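Local atomic coordinates of neuraminidase (Bacteroides thetaiotaomicron, PDB entry 5MUL), a protein that binds glucuronic acid and is probably a rhamnosidase-type glycoside hydrolase built on a beta-propeller. Residues A[386-389]-A[390-394]. Sequence-based numbering, arbitrary orientation.
Sequences HDTE and LWKKQ. With BDP (beta-D-glucopyranuronic acid), chain B.
Trp391 N, Lys392 N and Lys393 N bond to the carbonyl oxygens of Asp387, Thr388 and Glu389, the i to i+4 pattern of an alpha-helix, and the last bond is 2.9 Å from Lys393 N to Glu389 O. Asp387 is the N-cap. Its OD1 accepts from Leu390 N at 3.0 Å, and the N-H comes from above the carboxylate plane, 60° out of it. With CG anti to the backbone N (chi1 -171°), the carboxylate turns back over the first turn and also touches Leu390 CB. Its OD2 is held by Thr47 and Gln52. This short helix, 388-394, lies in a beta-propeller and lines the glucuronate pocket. Glu389 and Lys392 run alongside each other, pointing the same way. Lys392 NZ meets the syn lone pair of Glu389 OE2 in a salt bridge of 2.8 Å. The bend of Glu389 at chi2 (-54°) brings its carboxylate beside the extended lysine. The sugar spans the pair: its O3 donates to Glu389 OE1 at 2.7 Å, and Lys392 NZ donates to its O2 at 2.8 Å. Lys392 NZ also bonds to Val202 O, and Tyr201 adds a cation-pi contact. A methionine in place of Lys392 would probably leave Glu389 OE2 without its charged mate and sugar O2 without this donor. Lys393 CE approaches sugar O4 at 3.6 Å.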
loop_
_atom_site.group_PDB
_atom_site.type_symbol
_atom_site.label_atom_id
_atom_site.label_comp_id
_atom_site.label_asym_id
_atom_site.label_seq_id
_atom_site.Cartn_x
_atom_site.Cartn_y
_atom_site.Cartn_z
ATOM N N HIS A 386 3.561 -6.489 -1.566
ATOM C CA HIS A 386 3.533 -7.774 -0.865
ATOM C C HIS A 386 2.125 -8.192 -0.592
ATOM O O HIS A 386 1.186 -7.394 -0.663
ATOM C CB HIS A 386 4.377 -7.745 0.432
ATOM C CG HIS A 386 3.691 -7.119 1.617
ATOM N ND1 HIS A 386 3.537 -5.749 1.758
ATOM C CD2 HIS A 386 3.141 -7.679 2.718
ATOM C CE1 HIS A 386 2.911 -5.508 2.901
ATOM N NE2 HIS A 386 2.635 -6.653 3.491
ATOM N N ASP A 387 1.955 -9.454 -0.237
ATOM C CA ASP A 387 0.667 -10.024 0.087
ATOM C C ASP A 387 0.387 -9.701 1.545
ATOM O O ASP A 387 0.826 -10.390 2.481
ATOM C CB ASP A 387 0.723 -11.539 -0.170
ATOM C CG ASP A 387 -0.584 -12.211 -0.068
ATOM O OD1 ASP A 387 -1.482 -11.770 0.678
ATOM O OD2 ASP A 387 -0.720 -13.281 -0.710
ATOM N N THR A 388 -0.362 -8.626 1.747
ATOM C CA THR A 388 -0.692 -8.134 3.071
ATOM C C THR A 388 -1.410 -9.214 3.924
ATOM O O THR A 388 -1.132 -9.399 5.118
ATOM C CB THR A 388 -1.489 -6.795 2.895
ATOM O OG1 THR A 388 -0.627 -5.822 2.269
ATOM C CG2 THR A 388 -1.995 -6.240 4.189
ATOM N N GLU A 389 -2.379 -9.909 3.337
ATOM C CA GLU A 389 -3.166 -10.842 4.085
ATOM C C GLU A 389 -2.384 -12.089 4.459
ATOM O O GLU A 389 -2.563 -12.642 5.543
ATOM C CB GLU A 389 -4.455 -11.157 3.332
ATOM C CG GLU A 389 -5.292 -9.903 3.101
ATOM C CD GLU A 389 -5.558 -9.185 4.414
ATOM O OE1 GLU A 389 -6.216 -9.803 5.253
ATOM O OE2 GLU A 389 -5.084 -8.025 4.584
ATOM N N LEU A 390 -1.519 -12.543 3.548
ATOM C CA LEU A 390 -0.690 -13.688 3.853
ATOM C C LEU A 390 0.183 -13.420 5.082
ATOM O O LEU A 390 0.352 -14.315 5.934
ATOM C CB LEU A 390 0.145 -14.080 2.646
ATOM C CG LEU A 390 0.982 -15.349 2.864
ATOM C CD1 LEU A 390 0.142 -16.604 3.080
ATOM C CD2 LEU A 390 1.927 -15.510 1.695
ATOM N N TRP A 391 0.746 -12.215 5.212
ATOM C CA TRP A 391 1.532 -11.878 6.396
ATOM C C TRP A 391 0.674 -11.868 7.647
ATOM O O TRP A 391 1.016 -12.486 8.670
ATOM C CB TRP A 391 2.217 -10.511 6.265
ATOM C CG TRP A 391 3.044 -10.226 7.479
ATOM C CD1 TRP A 391 2.711 -9.414 8.524
ATOM C CD2 TRP A 391 4.287 -10.847 7.826
ATOM N NE1 TRP A 391 3.709 -9.454 9.472
ATOM C CE2 TRP A 391 4.660 -10.353 9.089
ATOM C CE3 TRP A 391 5.115 -11.795 7.192
ATOM C CZ2 TRP A 391 5.854 -10.707 9.686
ATOM C CZ3 TRP A 391 6.303 -12.147 7.784
ATOM C CH2 TRP A 391 6.648 -11.630 9.033
ATOM N N LYS A 392 -0.495 -11.248 7.571
ATOM C CA LYS A 392 -1.346 -11.211 8.774
ATOM C C LYS A 392 -1.787 -12.591 9.235
ATOM O O LYS A 392 -1.856 -12.850 10.435
ATOM C CB LYS A 392 -2.608 -10.445 8.505
ATOM C CG LYS A 392 -2.403 -8.986 8.289
ATOM C CD LYS A 392 -3.752 -8.464 7.837
ATOM C CE LYS A 392 -3.700 -7.057 7.412
ATOM N NZ LYS A 392 -5.103 -6.643 7.044
ATOM N N LYS A 393 -2.143 -13.454 8.285
ATOM C CA LYS A 393 -2.738 -14.758 8.610
ATOM C C LYS A 393 -1.710 -15.826 8.877
ATOM O O LYS A 393 -1.965 -16.692 9.725
ATOM C CB LYS A 393 -3.689 -15.234 7.501
ATOM C CG LYS A 393 -4.938 -14.389 7.319
ATOM C CD LYS A 393 -5.809 -14.299 8.567
ATOM C CE LYS A 393 -7.121 -13.570 8.263
ATOM N NZ LYS A 393 -8.122 -13.771 9.348
ATOM N N GLN A 394 -0.575 -15.810 8.175
ATOM C CA GLN A 394 0.403 -16.920 8.231
ATOM C C GLN A 394 1.835 -16.501 8.542
ATOM O O GLN A 394 2.738 -17.340 8.636
ATOM C CB GLN A 394 0.365 -17.696 6.906
ATOM C CG GLN A 394 -1.015 -18.230 6.525
ATOM C CD GLN A 394 -1.019 -19.284 5.432
ATOM O OE1 GLN A 394 -0.075 -20.048 5.286
ATOM N NE2 GLN A 394 -2.095 -19.319 4.657
HETATM C C1 BDP B . -9.564 -7.554 9.296
HETATM C C2 BDP B . -8.154 -8.106 9.155
HETATM C C3 BDP B . -8.138 -9.085 7.982
HETATM C C4 BDP B . -9.269 -10.115 8.121
HETATM C C5 BDP B . -10.610 -9.428 8.264
HETATM C C6 BDP B . -11.741 -10.411 8.395
HETATM O O2 BDP B . -7.196 -7.064 8.897
HETATM O O3 BDP B . -6.859 -9.705 7.901
HETATM O O4 BDP B . -9.287 -10.943 6.962
HETATM O O5 BDP B . -10.525 -8.627 9.437
HETATM O O6A BDP B . -11.911 -10.979 9.496
HETATM O O1 BDP B . -9.618 -6.743 10.470
HETATM O O6B BDP B . -12.468 -10.625 7.403
#